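Long-range contacts in trichosurin (Trichosurus vulpecula, PDB 2RA6), which probably binds and carries small hydrophobic molecules in possum milk whey, and here holds 4-ethylphenol inside its lipocalin beta barrel: residues 30-36 and 156-161; 48-52 and 63-67; 107-113 and 125-131. The protein carries 1 engineered substitution. One frame throughout, in Å; residues are numbered along the deposited sequence.

All three contacts belong to one lipocalin barrel, their centres about 11 to 13 Å apart. Contact 1 pairs the first strand with the last, and along the chain it encloses contacts 2 and 3, each of which lies in a beta hairpin. Strand 29-35 joins them: Ala-34 O of contact 1 takes a probable hydrogen bond from Ala-126 N of contact 3 at 2.7 Å, and Thr-30 OG1 lies 3.0 Å from Ile-51 N of contact 2, also probably bonded. Contacts 2 and 3 meet where Ile-51 CG2 packs 3.6 Å from Phe-129 CE1. Both touch the 4-ethylphenol, contact 2 with Gly-63 and Phe-65, contact 3 with Phe-112 and Phe-129.

Contact 1. Residues 30-36 and 156-161; sequences TVVLASS and NILDIS
Leu-33 and Leu-158 form the hydrogen-bonded pair at the middle of this antiparallel strand contact. Leu-158 N meets Leu-33 O at 2.7 Å, nearly straight (176°), and Leu-33 N bonds Leu-158 O in return. At one end Asn-156 grips both polar backbone atoms of Ser-35. Its carbonyl O accepts from Ser-35 N, while its side-chain ND2 reaches Ser-35 O at 2.8 Å in the carbonyl plane, taking the place of a backbone donor. At the other end Ile-160 N bonds Val-31 O at 3.0 Å, and a weak bond from Ser-161 N goes to the same oxygen. Here Ile-160 reaches over the start of strand 30-35: CG1 sits between the backbone N and carbonyl carbon (chi1 64°), and this turns CD1 onto Thr-30, only 3.5 Å from its CG2, a tight fit.

On the face that carries Val-32, Ala-34 and Ile-157, Val-32 CG1 touches Ile-157 CG2 at 3.6 Å, and helix 137-148 covers both side chains through Phe-143 and Phe-147. The short strand after this helix thereby pairs with the first strand of the lipocalin barrel, on the side away from strand 121-130, where Val-31 and Val-32 both face Leu-128 in a classic beta bulge. Backbone bonds run the length of the pairing, with the Asn-156 amide added at one end and the Ile-160 packing at the other. Asp-159 OD1 accepts from Ser-161 N, an Asx turn, and from Ser-161 OG, while OD2 is salt-bridged to Lys-140; with both oxygens engaged, the carboxylate is probably favoured in its charged form and fixed in rotation.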
# COMPACT_ATOMS: atom_id res chain seq x y z
N THR B 30 17.62 -4.25 -11.49
CA THR B 30 16.36 -4.88 -11.14
C THR B 30 16.64 -6.38 -11.18
O THR B 30 17.12 -6.90 -12.18
CB THR B 30 15.26 -4.52 -12.15
OG1 THR B 30 14.95 -3.12 -12.04
CG2 THR B 30 14.00 -5.34 -11.88
N VAL B 31 16.33 -7.07 -10.08
CA VAL B 31 16.59 -8.50 -9.98
C VAL B 31 15.30 -9.32 -10.01
O VAL B 31 15.24 -10.36 -10.66
CB VAL B 31 17.38 -8.80 -8.70
CG1 VAL B 31 17.67 -10.29 -8.58
CG2 VAL B 31 18.69 -8.00 -8.72
N VAL B 32 14.27 -8.85 -9.31
CA VAL B 32 12.99 -9.54 -9.29
C VAL B 32 11.84 -8.54 -9.36
O VAL B 32 11.90 -7.47 -8.76
CB VAL B 32 12.81 -10.40 -8.00
CG1 VAL B 32 11.55 -11.28 -8.13
CG2 VAL B 32 14.03 -11.28 -7.78
N LEU B 33 10.81 -8.89 -10.12
CA LEU B 33 9.62 -8.08 -10.27
C LEU B 33 8.47 -9.00 -9.88
O LEU B 33 8.52 -10.21 -10.14
CB LEU B 33 9.44 -7.63 -11.72
CG LEU B 33 10.43 -6.62 -12.30
CD1 LEU B 33 10.16 -6.43 -13.80
CD2 LEU B 33 10.30 -5.30 -11.57
N ALA B 34 7.45 -8.45 -9.25
CA ALA B 34 6.29 -9.24 -8.85
C ALA B 34 5.10 -8.31 -8.88
O ALA B 34 5.22 -7.13 -8.59
CB ALA B 34 6.49 -9.82 -7.46
N SER B 35 3.95 -8.84 -9.28
CA SER B 35 2.77 -7.99 -9.35
C SER B 35 1.49 -8.77 -9.23
O SER B 35 1.44 -9.96 -9.54
CB SER B 35 2.75 -7.22 -10.67
OG SER B 35 1.61 -6.37 -10.75
N SER B 36 0.45 -8.07 -8.78
CA SER B 36 -0.87 -8.65 -8.65
C SER B 36 -1.42 -8.88 -10.06
O SER B 36 -2.31 -9.71 -10.25
CB SER B 36 -1.77 -7.71 -7.85
OG SER B 36 -1.70 -6.39 -8.33
N ASN B 156 3.35 -15.15 -10.73
CA ASN B 156 3.30 -13.69 -10.80
C ASN B 156 4.61 -13.04 -10.37
O ASN B 156 4.70 -11.83 -10.23
CB ASN B 156 2.16 -13.16 -9.94
CG ASN B 156 0.83 -13.23 -10.65
OD1 ASN B 156 0.53 -14.21 -11.32
ND2 ASN B 156 0.02 -12.19 -10.49
N ILE B 157 5.63 -13.88 -10.17
CA ILE B 157 6.95 -13.41 -9.79
C ILE B 157 7.87 -13.66 -10.98
O ILE B 157 7.89 -14.76 -11.54
CB ILE B 157 7.49 -14.19 -8.58
CG1 ILE B 157 6.62 -13.93 -7.35
CG2 ILE B 157 8.95 -13.79 -8.31
CD1 ILE B 157 6.91 -14.85 -6.18
N LEU B 158 8.62 -12.64 -11.37
CA LEU B 158 9.55 -12.77 -12.49
C LEU B 158 10.96 -12.44 -12.03
O LEU B 158 11.27 -11.29 -11.73
CB LEU B 158 9.16 -11.83 -13.63
CG LEU B 158 7.78 -12.07 -14.26
CD1 LEU B 158 7.54 -11.06 -15.37
CD2 LEU B 158 7.73 -13.49 -14.81
N ASP B 159 11.80 -13.46 -11.95
CA ASP B 159 13.20 -13.27 -11.56
C ASP B 159 13.89 -12.96 -12.88
O ASP B 159 14.08 -13.85 -13.70
CB ASP B 159 13.76 -14.57 -10.98
CG ASP B 159 15.20 -14.44 -10.53
OD1 ASP B 159 15.92 -13.58 -11.07
OD2 ASP B 159 15.62 -15.21 -9.64
N ILE B 160 14.26 -11.70 -13.10
CA ILE B 160 14.89 -11.36 -14.37
C ILE B 160 16.41 -11.44 -14.36
O ILE B 160 17.05 -11.09 -15.35
CB ILE B 160 14.48 -9.97 -14.85
CG1 ILE B 160 14.98 -8.91 -13.87
CG2 ILE B 160 12.96 -9.90 -15.02
CD1 ILE B 160 14.90 -7.50 -14.42
N SER B 161 16.98 -11.92 -13.26
CA SER B 161 18.43 -12.05 -13.17
C SER B 161 18.86 -13.15 -14.14
O SER B 161 20.02 -13.23 -14.53
CB SER B 161 18.85 -12.44 -11.76
OG SER B 161 18.43 -13.77 -11.46

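Contact 2. Residues 48-52 and 63-67; sequences RNFIQ and GFFLT. With ETY (4-ethylphenol), chain P; IPA (isopropyl alcohol), chain R.
Asn-49 and Thr-67 lie side by side, and Thr-67 OG1 donates to Asn-49 OD1 at 2.8 Å from 36° above the carbonyl plane rather than along a lone pair. The amide ND2 bonds Pro-46 O and, at 2.7 Å, O2 of an isopropyl alcohol probably from the crystallisation liquor. Phe-50 pairs with Leu-66 through both backbone bonds; its carbonyl O is gripped twice, by Leu-66 N and by Gln-52 NE2, from opposite faces of its plane. The Phe-50 ring stacks with His-165.

Strands 49-57 and 60-69 form the first beta hairpin of the lipocalin barrel, and Ile-51 and Phe-65 share its pocket side. With CG1 anti to the backbone N (chi1 -171°) and a bend at chi2 (69°), Ile-51 lays CD1 over the Phe-65 ring, 3.6 Å from its centroid, in a CH-pi contact. Phe-65 turns its edge to the ligand, CZ 3.8 Å from 4-ethylphenol C8, while Gly-63 N donates to phenol O1 at 3.0 Å; any CB on Gly-63 would strike the ligand ring. Gln-52 N bonds Phe-64 O, and its bent chain carries CG over the Phe-64 face and crosses Leu-66 at about a right angle, CD 3.5 Å from Leu-66 CD1.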
# COMPACT_ATOMS: atom_id res chain seq x y z
N ARG B 48 7.50 -2.99 -16.54
CA ARG B 48 8.66 -3.80 -16.86
C ARG B 48 9.76 -2.82 -17.22
O ARG B 48 10.10 -2.62 -18.39
CB ARG B 48 8.40 -4.75 -18.03
CG ARG B 48 9.51 -5.78 -18.20
CD ARG B 48 9.22 -6.77 -19.32
NE ARG B 48 10.32 -7.71 -19.51
CZ ARG B 48 10.53 -8.79 -18.77
NH1 ARG B 48 9.69 -9.10 -17.78
NH2 ARG B 48 11.57 -9.58 -19.01
N ASN B 49 10.30 -2.18 -16.19
CA ASN B 49 11.37 -1.21 -16.35
C ASN B 49 12.55 -1.70 -15.52
O ASN B 49 12.36 -2.28 -14.45
CB ASN B 49 10.92 0.17 -15.87
CG ASN B 49 9.64 0.62 -16.55
OD1 ASN B 49 9.56 0.64 -17.78
ND2 ASN B 49 8.64 0.98 -15.76
N PHE B 50 13.75 -1.48 -16.03
CA PHE B 50 14.96 -1.94 -15.38
C PHE B 50 15.75 -0.76 -14.83
O PHE B 50 16.27 0.05 -15.59
CB PHE B 50 15.78 -2.70 -16.40
CG PHE B 50 14.98 -3.69 -17.19
CD1 PHE B 50 14.50 -4.85 -16.60
CD2 PHE B 50 14.66 -3.43 -18.52
CE1 PHE B 50 13.72 -5.75 -17.31
CE2 PHE B 50 13.87 -4.33 -19.25
CZ PHE B 50 13.40 -5.48 -18.65
N ILE B 51 15.82 -0.68 -13.51
CA ILE B 51 16.53 0.42 -12.87
C ILE B 51 18.02 0.41 -13.22
O ILE B 51 18.62 -0.65 -13.38
CB ILE B 51 16.35 0.37 -11.33
CG1 ILE B 51 16.91 1.64 -10.68
CG2 ILE B 51 17.06 -0.84 -10.74
CD1 ILE B 51 16.11 2.89 -10.99
N GLN B 52 18.59 1.61 -13.36
CA GLN B 52 20.01 1.75 -13.66
C GLN B 52 20.65 2.52 -12.51
O GLN B 52 21.76 2.20 -12.07
CB GLN B 52 20.21 2.52 -14.97
CG GLN B 52 19.49 1.92 -16.19
CD GLN B 52 19.97 0.51 -16.53
OE1 GLN B 52 21.16 0.29 -16.80
NE2 GLN B 52 19.05 -0.44 -16.53
N GLY B 63 14.94 8.47 -10.34
CA GLY B 63 15.32 7.20 -10.91
C GLY B 63 15.50 7.21 -12.41
O GLY B 63 14.78 7.88 -13.14
N PHE B 64 16.51 6.47 -12.86
CA PHE B 64 16.79 6.33 -14.27
C PHE B 64 16.63 4.84 -14.58
O PHE B 64 17.34 4.01 -14.01
CB PHE B 64 18.22 6.81 -14.58
CG PHE B 64 18.75 6.37 -15.92
CD1 PHE B 64 17.97 6.48 -17.07
CD2 PHE B 64 20.03 5.83 -16.03
CE1 PHE B 64 18.46 6.06 -18.31
CE2 PHE B 64 20.53 5.41 -17.25
CZ PHE B 64 19.75 5.52 -18.40
N PHE B 65 15.68 4.53 -15.45
CA PHE B 65 15.36 3.16 -15.85
C PHE B 65 15.50 3.00 -17.36
O PHE B 65 15.60 3.99 -18.10
CB PHE B 65 13.89 2.81 -15.53
CG PHE B 65 13.49 2.99 -14.09
CD1 PHE B 65 13.22 4.26 -13.57
CD2 PHE B 65 13.30 1.88 -13.27
CE1 PHE B 65 12.77 4.41 -12.26
CE2 PHE B 65 12.86 2.02 -11.96
CZ PHE B 65 12.59 3.29 -11.46
N LEU B 66 15.48 1.75 -17.80
CA LEU B 66 15.50 1.43 -19.22
C LEU B 66 14.23 0.62 -19.44
O LEU B 66 13.82 -0.14 -18.57
CB LEU B 66 16.72 0.59 -19.59
CG LEU B 66 18.05 1.34 -19.59
CD1 LEU B 66 19.17 0.37 -19.93
CD2 LEU B 66 18.01 2.48 -20.60
N THR B 67 13.61 0.81 -20.59
CA THR B 67 12.39 0.09 -20.94
C THR B 67 12.60 -0.43 -22.35
O THR B 67 13.23 0.25 -23.17
CB THR B 67 11.15 1.00 -20.96
OG1 THR B 67 11.12 1.80 -19.77
CG2 THR B 67 9.89 0.16 -21.04
C8 ETY P . 11.73 1.93 -8.06
C7 ETY P . 11.54 3.09 -7.08
CG ETY P . 11.69 4.45 -7.70
C3 ETY P . 10.64 5.02 -8.47
C2 ETY P . 10.78 6.30 -9.06
C5 ETY P . 12.89 5.19 -7.54
C6 ETY P . 13.04 6.47 -8.12
C1 ETY P . 11.98 7.02 -8.88
O1 ETY P . 12.12 8.25 -9.45
C1 IPA R . 8.03 2.69 -12.92
C2 IPA R . 8.46 1.43 -12.26
C3 IPA R . 9.36 2.17 -11.33
O2 IPA R . 9.14 0.50 -13.13

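Contact 3. Residues 107-113 and 125-131; sequences NEYAKFI and VANLFGR. With ETY (4-ethylphenol), chain P.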
# COMPACT_ATOMS: atom_id res chain seq x y z
N ASN B 107 22.64 -1.49 1.90
CA ASN B 107 23.79 -1.43 1.01
C ASN B 107 23.85 -2.65 0.11
O ASN B 107 24.65 -2.70 -0.83
CB ASN B 107 25.09 -1.35 1.83
CG ASN B 107 26.28 -0.92 0.99
OD1 ASN B 107 27.43 -1.10 1.39
ND2 ASN B 107 26.00 -0.34 -0.18
N GLU B 108 23.01 -3.64 0.39
CA GLU B 108 22.98 -4.87 -0.40
C GLU B 108 21.79 -4.94 -1.35
O GLU B 108 21.93 -5.38 -2.49
CB GLU B 108 22.97 -6.09 0.53
CG GLU B 108 24.31 -6.40 1.20
CD GLU B 108 24.28 -7.69 2.01
OE1 GLU B 108 23.64 -8.66 1.55
OE2 GLU B 108 24.91 -7.74 3.09
N TYR B 109 20.62 -4.51 -0.89
CA TYR B 109 19.43 -4.55 -1.73
C TYR B 109 18.43 -3.47 -1.35
O TYR B 109 18.54 -2.86 -0.29
CB TYR B 109 18.74 -5.92 -1.61
CG TYR B 109 17.91 -6.13 -0.35
CD1 TYR B 109 16.56 -5.77 -0.31
CD2 TYR B 109 18.47 -6.68 0.80
CE1 TYR B 109 15.79 -5.95 0.84
CE2 TYR B 109 17.71 -6.87 1.95
CZ TYR B 109 16.38 -6.50 1.97
OH TYR B 109 15.62 -6.67 3.12
N ALA B 110 17.47 -3.25 -2.23
CA ALA B 110 16.42 -2.28 -1.99
C ALA B 110 15.12 -2.91 -2.46
O ALA B 110 15.06 -3.54 -3.53
CB ALA B 110 16.68 -1.00 -2.77
N LYS B 111 14.08 -2.77 -1.65
CA LYS B 111 12.76 -3.28 -1.99
C LYS B 111 11.83 -2.09 -2.12
O LYS B 111 11.76 -1.24 -1.24
CB LYS B 111 12.26 -4.21 -0.88
CG LYS B 111 10.87 -4.76 -1.11
CD LYS B 111 10.44 -5.62 0.08
CE LYS B 111 9.02 -6.13 -0.08
NZ LYS B 111 8.62 -6.95 1.10
N PHE B 112 11.15 -2.01 -3.25
CA PHE B 112 10.20 -0.92 -3.47
C PHE B 112 8.85 -1.52 -3.79
O PHE B 112 8.72 -2.31 -4.72
CB PHE B 112 10.64 -0.03 -4.62
CG PHE B 112 11.73 0.95 -4.25
CD1 PHE B 112 11.42 2.14 -3.59
CD2 PHE B 112 13.05 0.68 -4.57
CE1 PHE B 112 12.41 3.05 -3.26
CE2 PHE B 112 14.05 1.59 -4.24
CZ PHE B 112 13.73 2.77 -3.58
N ILE B 113 7.85 -1.15 -3.00
CA ILE B 113 6.49 -1.63 -3.23
C ILE B 113 5.69 -0.47 -3.79
O ILE B 113 5.63 0.61 -3.19
CB ILE B 113 5.82 -2.10 -1.93
CG1 ILE B 113 6.65 -3.21 -1.27
CG2 ILE B 113 4.41 -2.61 -2.23
CD1 ILE B 113 6.86 -4.43 -2.13
N VAL B 125 2.87 -3.65 -7.30
CA VAL B 125 4.03 -4.06 -8.06
C VAL B 125 5.19 -3.97 -7.08
O VAL B 125 5.43 -2.92 -6.49
CB VAL B 125 4.31 -3.11 -9.27
CG1 VAL B 125 5.55 -3.58 -10.02
CG2 VAL B 125 3.11 -3.10 -10.21
N ALA B 126 5.87 -5.09 -6.88
CA ALA B 126 7.00 -5.14 -5.97
C ALA B 126 8.28 -5.27 -6.77
O ALA B 126 8.35 -6.04 -7.72
CB ALA B 126 6.84 -6.32 -5.02
N ASN B 127 9.28 -4.49 -6.39
CA ASN B 127 10.56 -4.49 -7.09
C ASN B 127 11.68 -4.83 -6.12
O ASN B 127 11.74 -4.28 -5.03
CB ASN B 127 10.84 -3.09 -7.66
CG ASN B 127 9.84 -2.66 -8.72
OD1 ASN B 127 10.17 -2.59 -9.90
ND2 ASN B 127 8.61 -2.37 -8.30
N LEU B 128 12.57 -5.74 -6.53
CA LEU B 128 13.73 -6.08 -5.71
C LEU B 128 14.96 -5.67 -6.51
O LEU B 128 15.21 -6.19 -7.60
CB LEU B 128 13.77 -7.58 -5.41
CG LEU B 128 14.94 -8.03 -4.52
CD1 LEU B 128 14.82 -7.45 -3.13
CD2 LEU B 128 14.97 -9.57 -4.46
N PHE B 129 15.73 -4.73 -5.95
CA PHE B 129 16.93 -4.23 -6.61
C PHE B 129 18.19 -4.71 -5.91
O PHE B 129 18.23 -4.82 -4.68
CB PHE B 129 17.00 -2.70 -6.60
CG PHE B 129 15.87 -2.02 -7.30
CD1 PHE B 129 15.10 -2.67 -8.27
CD2 PHE B 129 15.61 -0.68 -7.03
CE1 PHE B 129 14.10 -1.98 -8.95
CE2 PHE B 129 14.63 0.01 -7.70
CZ PHE B 129 13.87 -0.64 -8.67
N GLY B 130 19.23 -4.96 -6.70
CA GLY B 130 20.51 -5.39 -6.16
C GLY B 130 21.62 -4.48 -6.67
O GLY B 130 21.44 -3.75 -7.65
N ARG B 131 22.76 -4.51 -5.98
CA ARG B 131 23.91 -3.70 -6.39
C ARG B 131 24.51 -4.25 -7.68
O ARG B 131 25.19 -3.53 -8.42
CB ARG B 131 25.00 -3.70 -5.30
CG ARG B 131 24.67 -2.85 -4.10
CD ARG B 131 24.35 -1.43 -4.52
NE ARG B 131 24.27 -0.53 -3.38
CZ ARG B 131 23.96 0.76 -3.46
NH1 ARG B 131 23.69 1.30 -4.65
NH2 ARG B 131 23.92 1.51 -2.37
C8 ETY P . 11.73 1.93 -8.06
C7 ETY P . 11.54 3.09 -7.08
CG ETY P . 11.69 4.45 -7.70
C3 ETY P . 10.64 5.02 -8.47
C2 ETY P . 10.78 6.30 -9.06
C5 ETY P . 12.89 5.19 -7.54
C6 ETY P . 13.04 6.47 -8.12
C1 ETY P . 11.98 7.02 -8.88
O1 ETY P . 12.12 8.25 -9.45
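Phe-112 packs its ring against Phe-129 and the ethyl group of the 4-ethylphenol. CB lies beside Asn-127 CB, the hydrogen-bonded partner across the hairpin, and near the ethyl group. CG, anti to the carbonyl carbon (chi1 -79°), comes within 3.6 Å of ligand C7. That carbon sits over the centre of the ring face, so CD1, CE1 and the tip, CZ, all meet it too. CD2 in addition touches Phe-129 CE2 at 3.6 Å, and CE2 also meets Phe-129 CE2, at 3.8 Å. Phe-129 offers the ligand its edge instead, CZ reaching C8 at 3.4 Å, and the two phenyl planes stand oblique, 49° apart. An alanine in place of Phe-112 is likely to open a gap beside the ethyl group, which would lose the ring face over C7, and to deprive Phe-129 of one of its neighbours.

The hairpin of strands 109-118 and 121-130 forms part of the lipocalin barrel wall, its inner face carrying Ala-110, Phe-112, Asn-127 and Phe-129. Two pairs of backbone bonds, Ala-110 with Phe-129 and Phe-112 with Asn-127, hold it. The outer face carries Tyr-109, Lys-111, Ile-113, Ala-126 and Leu-128; all but Ile-113 touch Ile-139 or Phe-143 of helix 137-148. Ile-113 CD1 presses closely on Ala-126 CB at 3.5 Å, and Tyr-109 CD1 rests on Leu-128 CD1. Beyond the strand end, Asn-107 O lies in plane at the edge of the Arg-131 guanidinium and takes a weak bond from NE at 3.4 Å. The same guanidinium makes a cation-pi contact with Trp-28, a tryptophan-arginine pairing familiar from lipocalins, and NH1 bonds His-27 O.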